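Side-chain contacts in protein-glutamine gamma-glutamyltransferase 2 (Pagrus major, PDB 1G0D), which probably cross-links proteins in a calcium-dependent reaction, joining peptide-bound glutamine to the amino group of peptide-bound lysine or to other primary amines: residues 191-196 with 207-212; 217-222 with 281-286; 515-520 with 558-563. All coordinates share one frame; numbering follows the deposited sequence.

Contacts 1 and 2 are neighbours in the helical part of the catalytic core: their centres are about 10 Å apart, and they touch, S195 CA lying 3.6 Å from M222 SD. Segment 207-212 leaves helix 202-208 and runs into helix 212-223, which carries segment 217-222. Contact 3 stands apart, its centre about 32 Å from that of contact 2 and about 40 Å from that of contact 1, which lies on the opposite side of the chain's centre. The active site relates contacts 2 and 3. Helix 272-286, which supplies 281-286, starts at the active-site C272, whose side chain lies about 3 Å from that of Y515 (nearest atoms), whereas contact 1 is remote from the annotated sites.

Contact 1: 191-196 with 207-212; sequences VLDNSP and EHRSDP
A salt bridge between D193 and R209 joins the C-terminal end of helix 184-193 to the type I turn H208-D211 that follows helix 202-208, so the intervening helical excursion is tied back near its start. The nearest CA atoms are those of L192 and R209, 8.8 Å apart; the R209 chain, extended from CG to NE, carries its guanidinium past L192 and presents it end-on to D193. Both terminal nitrogens converge on one carboxylate oxygen: R209 NH2 lies 2.5 Å from D193 OD2, a distance whose shortness is doubtful, with an N-H...O angle of 158°, and R209 NH1 reaches the same D193 OD2 at 3.0 Å along a more bent path. OD2 stays within 4° of the guanidinium plane, and the carboxylate is nearly coplanar with it. D193 turns CG beside its own backbone N (chi1 -69°), which carries OD2 to this edge. L192 contributes the apolar part. Its CB sits 3.6 Å above the centre of the R209 guanidinium plane, and L192 CD1 is 4.0 Å from R209 CD, the two side chains lying alongside and running antiparallel. Each charge has a second partner: K64 bonds D193 OD1, and D205 pairs with R209 NH2. Shared between two cations, the carboxylate would probably stay ionised, while the edge-on bonds and the aliphatic cover over one face restrict rotation of the buried guanidinium.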
loop_
_atom_site.group_PDB
_atom_site.type_symbol
_atom_site.label_atom_id
_atom_site.label_comp_id
_atom_site.label_asym_id
_atom_site.label_seq_id
_atom_site.Cartn_x
_atom_site.Cartn_y
_atom_site.Cartn_z
ATOM N N VAL A 191 12.397 4.376 11.358
ATOM C CA VAL A 191 11.452 5.316 10.786
ATOM C C VAL A 191 10.743 6.002 11.962
ATOM O O VAL A 191 10.443 7.186 11.918
ATOM C CB VAL A 191 10.387 4.582 9.923
ATOM C CG1 VAL A 191 9.330 5.565 9.443
ATOM C CG2 VAL A 191 11.055 3.906 8.728
ATOM N N LEU A 192 10.493 5.259 13.035
ATOM C CA LEU A 192 9.799 5.836 14.177
ATOM C C LEU A 192 10.761 6.767 14.908
ATOM O O LEU A 192 10.351 7.778 15.493
ATOM C CB LEU A 192 9.313 4.715 15.118
ATOM C CG LEU A 192 7.987 3.944 14.861
ATOM C CD1 LEU A 192 7.784 2.833 15.896
ATOM C CD2 LEU A 192 6.802 4.919 14.898
ATOM N N ASP A 193 12.056 6.446 14.848
ATOM C CA ASP A 193 13.088 7.235 15.542
ATOM C C ASP A 193 13.498 8.536 14.877
ATOM O O ASP A 193 14.122 9.385 15.508
ATOM C CB ASP A 193 14.359 6.402 15.737
ATOM C CG ASP A 193 14.188 5.267 16.741
ATOM O OD1 ASP A 193 15.084 4.392 16.800
ATOM O OD2 ASP A 193 13.169 5.240 17.466
ATOM N N ASN A 194 13.149 8.684 13.609
ATOM C CA ASN A 194 13.513 9.869 12.842
ATOM C C ASN A 194 12.353 10.793 12.582
ATOM O O ASN A 194 12.440 11.715 11.753
ATOM C CB ASN A 194 14.122 9.441 11.515
ATOM C CG ASN A 194 15.512 8.924 11.687
ATOM O OD1 ASN A 194 16.430 9.706 11.831
ATOM N ND2 ASN A 194 15.682 7.609 11.699
ATOM N N SER A 195 11.259 10.547 13.280
ATOM C CA SER A 195 10.106 11.382 13.079
ATOM C C SER A 195 10.252 12.648 13.900
ATOM O O SER A 195 10.989 12.703 14.881
ATOM C CB SER A 195 8.814 10.638 13.453
ATOM O OG SER A 195 8.585 10.582 14.858
ATOM N N PRO A 196 9.559 13.699 13.480
ATOM C CA PRO A 196 9.591 14.987 14.169
ATOM C C PRO A 196 9.417 14.870 15.668
ATOM O O PRO A 196 10.130 15.513 16.447
ATOM C CB PRO A 196 8.449 15.750 13.532
ATOM C CG PRO A 196 8.404 15.188 12.127
ATOM C CD PRO A 196 8.736 13.743 12.258
ATOM N N GLU A 207 6.892 7.019 24.989
ATOM C CA GLU A 207 5.749 6.707 25.806
ATOM C C GLU A 207 4.480 6.538 24.975
ATOM O O GLU A 207 3.545 5.874 25.394
ATOM C CB GLU A 207 5.606 7.796 26.868
ATOM C CG GLU A 207 6.915 8.007 27.657
ATOM C CD GLU A 207 6.758 8.882 28.888
ATOM O OE1 GLU A 207 6.327 10.043 28.747
ATOM O OE2 GLU A 207 7.084 8.406 29.997
ATOM N N HIS A 208 4.458 7.101 23.773
ATOM C CA HIS A 208 3.276 7.014 22.920
ATOM C C HIS A 208 3.307 5.826 21.975
ATOM O O HIS A 208 2.330 5.565 21.262
ATOM C CB HIS A 208 3.170 8.281 22.085
ATOM C CG HIS A 208 2.621 9.447 22.831
ATOM N ND1 HIS A 208 3.289 10.046 23.879
ATOM C CD2 HIS A 208 1.436 10.089 22.729
ATOM C CE1 HIS A 208 2.539 11.004 24.389
ATOM N NE2 HIS A 208 1.409 11.052 23.707
ATOM N N ARG A 209 4.440 5.129 21.948
ATOM C CA ARG A 209 4.610 3.993 21.074
ATOM C C ARG A 209 3.800 2.738 21.450
ATOM O O ARG A 209 3.884 1.705 20.792
ATOM C CB ARG A 209 6.096 3.673 20.987
ATOM C CG ARG A 209 6.841 4.636 20.104
ATOM C CD ARG A 209 8.175 4.045 19.652
ATOM N NE ARG A 209 8.996 5.101 19.052
ATOM C CZ ARG A 209 10.268 4.980 18.681
ATOM N NH1 ARG A 209 10.920 3.845 18.832
ATOM N NH2 ARG A 209 10.888 6.015 18.159
ATOM N N SER A 210 3.003 2.825 22.498
ATOM C CA SER A 210 2.187 1.695 22.901
ATOM C C SER A 210 0.817 1.755 22.234
ATOM O O SER A 210 -0.012 0.861 22.355
ATOM C CB SER A 210 1.971 1.776 24.378
ATOM O OG SER A 210 0.950 2.721 24.592
ATOM N N ASP A 211 0.592 2.841 21.527
ATOM C CA ASP A 211 -0.668 3.110 20.897
ATOM C C ASP A 211 -0.723 2.794 19.413
ATOM O O ASP A 211 -0.041 3.431 18.607
ATOM C CB ASP A 211 -0.943 4.589 21.126
ATOM C CG ASP A 211 -2.325 5.008 20.692
ATOM O OD1 ASP A 211 -2.624 6.194 20.888
ATOM O OD2 ASP A 211 -3.105 4.186 20.164
ATOM N N PRO A 212 -1.558 1.831 19.017
ATOM C CA PRO A 212 -1.548 1.600 17.576
ATOM C C PRO A 212 -2.013 2.800 16.732
ATOM O O PRO A 212 -1.582 2.913 15.584
ATOM C CB PRO A 212 -2.438 0.364 17.396
ATOM C CG PRO A 212 -3.258 0.315 18.586
ATOM C CD PRO A 212 -2.486 0.932 19.710
#

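Contact 2: 217-222 with 281-286; sequences RTITAM and TVLRCL
I219 leans from helix 212-223 onto V282 and L283 of helix 272-286, and the contact can be traced along its side chain. The CB of I219 already touches the neighbouring helix, lying 3.8 Å from L283 CD2, at the level where the I219 and L283 CA atoms are 7.6 Å apart. From here the chain forks. The CG2 branch of I219 is anti to the backbone N and meets L283 CG and L283 CD2, both at 4.0 Å, while also approaching V282 CG1. The CG1 branch stands beside the backbone N (chi1 -71°) and likewise lies between the two partners, with I219 CG1 3.9 Å from L283 CD2 and 4.1 Å from V282 CG1. This is helix-helix packing in the papain-like catalytic core, where helix 272-286 begins with the active-site C272; L283 is well along it, its side chain about 11 Å from that of D355. Beyond CG1, the second torsion of -53° sets I219 CD1 3.8 Å from V282 CG1, with V191 of helix 184-193 also packing against I219. An alanine here removes CG1, CG2 and CD1, which would probably leave V282 CG1 without its mate and open a gap between the two helices. L283 meets I219 through CG and CD2, though its CB is not directed at the other helix. V282 is covered further by C188 and L256.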
loop_
_atom_site.group_PDB
_atom_site.type_symbol
_atom_site.label_atom_id
_atom_site.label_comp_id
_atom_site.label_asym_id
_atom_site.label_seq_id
_atom_site.Cartn_x
_atom_site.Cartn_y
_atom_site.Cartn_z
ATOM N N ARG A 217 -0.505 6.522 12.684
ATOM C CA ARG A 217 -0.521 7.884 12.162
ATOM C C ARG A 217 0.933 8.368 11.906
ATOM O O ARG A 217 1.193 9.112 10.963
ATOM C CB ARG A 217 -1.272 8.813 13.142
ATOM C CG ARG A 217 -0.973 10.301 12.981
ATOM C CD ARG A 217 -2.187 11.211 13.274
ATOM N NE ARG A 217 -2.912 11.454 12.034
ATOM C CZ ARG A 217 -3.319 12.636 11.568
ATOM N NH1 ARG A 217 -3.967 12.680 10.424
ATOM N NH2 ARG A 217 -3.116 13.754 12.221
ATOM N N THR A 218 1.878 7.935 12.738
ATOM C CA THR A 218 3.274 8.318 12.561
ATOM C C THR A 218 3.895 7.650 11.337
ATOM O O THR A 218 4.562 8.296 10.565
ATOM C CB THR A 218 4.076 7.940 13.766
ATOM O OG1 THR A 218 3.531 8.614 14.901
ATOM C CG2 THR A 218 5.516 8.320 13.583
ATOM N N ILE A 219 3.679 6.353 11.160
ATOM C CA ILE A 219 4.220 5.647 10.002
ATOM C C ILE A 219 3.605 6.217 8.742
ATOM O O ILE A 219 4.297 6.483 7.779
ATOM C CB ILE A 219 3.896 4.145 10.067
ATOM C CG1 ILE A 219 4.715 3.488 11.171
ATOM C CG2 ILE A 219 4.219 3.485 8.756
ATOM C CD1 ILE A 219 6.206 3.778 11.048
ATOM N N THR A 220 2.296 6.409 8.737
ATOM C CA THR A 220 1.660 6.943 7.548
ATOM C C THR A 220 2.237 8.303 7.156
ATOM O O THR A 220 2.364 8.640 5.965
ATOM C CB THR A 220 0.185 7.066 7.779
ATOM O OG1 THR A 220 -0.345 5.758 7.943
ATOM C CG2 THR A 220 -0.503 7.678 6.603
ATOM N N ALA A 221 2.616 9.079 8.166
ATOM C CA ALA A 221 3.161 10.409 7.931
ATOM C C ALA A 221 4.593 10.405 7.398
ATOM O O ALA A 221 4.961 11.259 6.578
ATOM C CB ALA A 221 3.073 11.220 9.210
ATOM N N MET A 222 5.395 9.442 7.839
ATOM C CA MET A 222 6.796 9.361 7.416
ATOM C C MET A 222 7.057 8.765 6.034
ATOM O O MET A 222 8.116 9.009 5.437
ATOM C CB MET A 222 7.591 8.580 8.449
ATOM C CG MET A 222 7.705 9.307 9.771
ATOM S SD MET A 222 9.078 10.471 9.742
ATOM C CE MET A 222 10.349 9.449 8.810
ATOM N N THR A 281 4.199 -2.841 4.507
ATOM C CA THR A 281 5.366 -3.628 4.945
ATOM C C THR A 281 5.780 -3.312 6.366
ATOM O O THR A 281 6.116 -4.194 7.144
ATOM C CB THR A 281 6.600 -3.354 4.072
ATOM O OG1 THR A 281 6.587 -4.209 2.926
ATOM C CG2 THR A 281 7.847 -3.652 4.819
ATOM N N VAL A 282 5.770 -2.033 6.697
ATOM C CA VAL A 282 6.185 -1.599 8.010
ATOM C C VAL A 282 5.156 -1.868 9.110
ATOM O O VAL A 282 5.511 -2.289 10.194
ATOM C CB VAL A 282 6.562 -0.057 7.979
ATOM C CG1 VAL A 282 6.883 0.441 9.405
ATOM C CG2 VAL A 282 7.780 0.170 7.037
ATOM N N LEU A 283 3.886 -1.617 8.849
ATOM C CA LEU A 283 2.883 -1.842 9.875
ATOM C C LEU A 283 2.739 -3.380 10.081
ATOM O O LEU A 283 2.716 -3.884 11.214
ATOM C CB LEU A 283 1.582 -1.137 9.456
ATOM C CG LEU A 283 1.734 0.398 9.354
ATOM C CD1 LEU A 283 0.623 0.959 8.518
ATOM C CD2 LEU A 283 1.726 1.049 10.730
ATOM N N ARG A 284 2.691 -4.140 8.993
ATOM C CA ARG A 284 2.633 -5.590 9.135
ATOM C C ARG A 284 3.840 -5.998 9.997
ATOM O O ARG A 284 3.685 -6.675 10.987
ATOM C CB ARG A 284 2.673 -6.257 7.768
ATOM C CG ARG A 284 1.296 -6.503 7.252
ATOM C CD ARG A 284 1.263 -7.400 6.040
ATOM N NE ARG A 284 -0.033 -7.256 5.361
ATOM C CZ ARG A 284 -0.415 -7.990 4.323
ATOM N NH1 ARG A 284 0.403 -8.917 3.847
ATOM N NH2 ARG A 284 -1.612 -7.825 3.763
ATOM N N CYS A 285 5.041 -5.537 9.659
ATOM C CA CYS A 285 6.232 -5.862 10.461
ATOM C C CYS A 285 6.086 -5.510 11.942
ATOM O O CYS A 285 6.445 -6.299 12.785
ATOM C CB CYS A 285 7.473 -5.146 9.926
ATOM S SG CYS A 285 9.048 -5.796 10.574
ATOM N N LEU A 286 5.574 -4.333 12.276
ATOM C CA LEU A 286 5.444 -3.970 13.680
ATOM C C LEU A 286 4.319 -4.742 14.339
ATOM O O LEU A 286 4.189 -4.733 15.562
ATOM C CB LEU A 286 5.213 -2.462 13.836
ATOM C CG LEU A 286 6.385 -1.612 13.338
ATOM C CD1 LEU A 286 6.206 -0.153 13.744
ATOM C CD2 LEU A 286 7.684 -2.120 13.906
#

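Contact 3: 515-520 with 558-563; sequences YNSLRR and LIRVKA
Two small contacts, one apolar and one polar, fasten the loop 515-520 to strand 558-566; the loop leaves strand 502-513, an antiparallel neighbour of 558-566 in the same sheet. At the apolar end the CB of L558 is directed toward the loop, and its CD1 methyl touches the main chain of Y515: L558 CD1 is 3.5 Å from Y515 N, 3.8 Å from Y515 CA and 4.2 Å from Y515 CB. The CB of Y515 is directed away from the strand, so L558 supports the base of this residue and not its ring. The polar end is formed by S517 and R560. R560 NH1 donates a hydrogen bond to S517 OG at 2.8 Å in a fairly straight line (163°), with OG 6° from the guanidinium plane; R560 NH2 adds a weak bond to the same oxygen. A bend at the third torsion of R560 (-78°) turns the guanidinium edge onto the serine. S517 OG is also bonded to the carbonyl oxygen of S328, so the hydroxyl is engaged with both a donor and an acceptor. The same guanidinium also bonds N330 OD1 through NH1, forms a salt bridge with D326 through NH2 and bonds through NE to OD1 of N579, a residue of the GTP site inferred by similarity, so R560 probably lies at the border of that site. The side chain of Y515, important for activity, comes within about 3 Å of that of the active-site C272, consistent with the compact, closed state known for this family, in which a loop of the first beta-barrel lies over the active-site cysteine.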
loop_
_atom_site.group_PDB
_atom_site.type_symbol
_atom_site.label_atom_id
_atom_site.label_comp_id
_atom_site.label_asym_id
_atom_site.label_seq_id
_atom_site.Cartn_x
_atom_site.Cartn_y
_atom_site.Cartn_z
ATOM N N TYR A 515 -2.212 8.001 -14.799
ATOM C CA TYR A 515 -3.206 7.453 -13.886
ATOM C C TYR A 515 -3.766 8.554 -13.007
ATOM O O TYR A 515 -4.965 8.562 -12.764
ATOM C CB TYR A 515 -2.659 6.281 -13.054
ATOM C CG TYR A 515 -2.130 6.622 -11.691
ATOM C CD1 TYR A 515 -0.797 6.984 -11.513
ATOM C CD2 TYR A 515 -2.933 6.509 -10.562
ATOM C CE1 TYR A 515 -0.264 7.217 -10.234
ATOM C CE2 TYR A 515 -2.402 6.745 -9.250
ATOM C CZ TYR A 515 -1.066 7.096 -9.109
ATOM O OH TYR A 515 -0.523 7.323 -7.862
ATOM N N ASN A 516 -2.941 9.503 -12.555
ATOM C CA ASN A 516 -3.506 10.566 -11.728
ATOM C C ASN A 516 -4.173 11.678 -12.507
ATOM O O ASN A 516 -4.194 12.826 -12.083
ATOM C CB ASN A 516 -2.517 11.167 -10.710
ATOM C CG ASN A 516 -1.209 11.583 -11.293
ATOM O OD1 ASN A 516 -0.647 12.574 -10.862
ATOM N ND2 ASN A 516 -0.688 10.837 -12.221
ATOM N N SER A 517 -4.754 11.315 -13.643
ATOM C CA SER A 517 -5.471 12.263 -14.474
ATOM C C SER A 517 -4.722 13.508 -14.984
ATOM O O SER A 517 -5.300 14.584 -15.105
ATOM C CB SER A 517 -6.732 12.675 -13.723
ATOM O OG SER A 517 -7.692 11.647 -13.826
ATOM N N LEU A 518 -3.446 13.370 -15.294
ATOM C CA LEU A 518 -2.692 14.491 -15.817
ATOM C C LEU A 518 -2.767 14.373 -17.322
ATOM O O LEU A 518 -2.157 13.492 -17.908
ATOM C CB LEU A 518 -1.238 14.396 -15.391
ATOM C CG LEU A 518 -0.531 15.492 -14.605
ATOM C CD1 LEU A 518 -1.478 16.228 -13.736
ATOM C CD2 LEU A 518 0.534 14.875 -13.772
ATOM N N ARG A 519 -3.529 15.263 -17.938
ATOM C CA ARG A 519 -3.698 15.314 -19.384
ATOM C C ARG A 519 -2.342 15.502 -20.070
ATOM O O ARG A 519 -1.531 16.325 -19.637
ATOM C CB ARG A 519 -4.630 16.462 -19.718
ATOM C CG ARG A 519 -5.251 16.368 -21.085
ATOM C CD ARG A 519 -5.925 17.698 -21.495
ATOM N NE ARG A 519 -4.993 18.831 -21.547
ATOM C CZ ARG A 519 -5.151 19.977 -20.872
ATOM N NH1 ARG A 519 -6.215 20.161 -20.080
ATOM N NH2 ARG A 519 -4.234 20.941 -20.986
ATOM N N ARG A 520 -2.093 14.723 -21.121
ATOM C CA ARG A 520 -0.823 14.795 -21.826
ATOM C C ARG A 520 -0.935 15.155 -23.294
ATOM O O ARG A 520 -0.984 16.341 -23.645
ATOM C CB ARG A 520 -0.076 13.484 -21.669
ATOM C CG ARG A 520 0.776 13.497 -20.408
ATOM C CD ARG A 520 1.348 12.164 -20.062
ATOM N NE ARG A 520 2.440 11.789 -20.933
ATOM C CZ ARG A 520 3.696 12.149 -20.711
ATOM N NH1 ARG A 520 4.657 11.775 -21.544
ATOM N NH2 ARG A 520 3.983 12.899 -19.657
ATOM N N LEU A 558 -1.624 4.888 -21.130
ATOM C CA LEU A 558 -3.057 5.177 -21.020
ATOM C C LEU A 558 -3.653 6.187 -22.023
ATOM O O LEU A 558 -3.092 7.255 -22.285
ATOM C CB LEU A 558 -3.348 5.688 -19.620
ATOM C CG LEU A 558 -3.366 4.748 -18.432
ATOM C CD1 LEU A 558 -3.157 5.621 -17.197
ATOM C CD2 LEU A 558 -4.698 3.952 -18.365
ATOM N N ILE A 559 -4.827 5.867 -22.547
ATOM C CA ILE A 559 -5.488 6.747 -23.481
ATOM C C ILE A 559 -6.915 6.981 -23.022
ATOM O O ILE A 559 -7.733 6.065 -22.991
ATOM C CB ILE A 559 -5.471 6.134 -24.912
ATOM C CG1 ILE A 559 -4.058 6.272 -25.506
ATOM C CG2 ILE A 559 -6.503 6.830 -25.809
ATOM C CD1 ILE A 559 -3.810 5.410 -26.696
ATOM N N ARG A 560 -7.223 8.216 -22.660
ATOM C CA ARG A 560 -8.571 8.526 -22.222
ATOM C C ARG A 560 -9.427 8.914 -23.426
ATOM O O ARG A 560 -9.151 9.909 -24.072
ATOM C CB ARG A 560 -8.527 9.682 -21.233
ATOM C CG ARG A 560 -9.810 9.913 -20.459
ATOM C CD ARG A 560 -9.522 10.870 -19.328
ATOM N NE ARG A 560 -8.861 10.207 -18.212
ATOM C CZ ARG A 560 -8.537 10.803 -17.067
ATOM N NH1 ARG A 560 -7.938 10.115 -16.097
ATOM N NH2 ARG A 560 -8.807 12.091 -16.891
ATOM N N VAL A 561 -10.445 8.123 -23.743
ATOM C CA VAL A 561 -11.339 8.432 -24.853
ATOM C C VAL A 561 -12.611 9.028 -24.279
ATOM O O VAL A 561 -13.110 8.540 -23.266
ATOM C CB VAL A 561 -11.701 7.168 -25.633
ATOM C CG1 VAL A 561 -12.664 7.502 -26.769
ATOM C CG2 VAL A 561 -10.432 6.527 -26.168
ATOM N N LYS A 562 -13.112 10.097 -24.894
ATOM C CA LYS A 562 -14.348 10.760 -24.447
ATOM C C LYS A 562 -15.329 10.933 -25.594
ATOM O O LYS A 562 -14.945 11.096 -26.736
ATOM C CB LYS A 562 -14.046 12.135 -23.862
ATOM C CG LYS A 562 -13.020 12.102 -22.763
ATOM C CD LYS A 562 -12.835 13.496 -22.174
ATOM C CE LYS A 562 -11.878 13.507 -21.002
ATOM N NZ LYS A 562 -12.013 14.782 -20.262
ATOM N N ALA A 563 -16.607 10.893 -25.307
ATOM C CA ALA A 563 -17.548 11.058 -26.391
ATOM C C ALA A 563 -18.642 11.943 -25.858
ATOM O O ALA A 563 -19.066 11.791 -24.713
ATOM C CB ALA A 563 -18.108 9.712 -26.831
#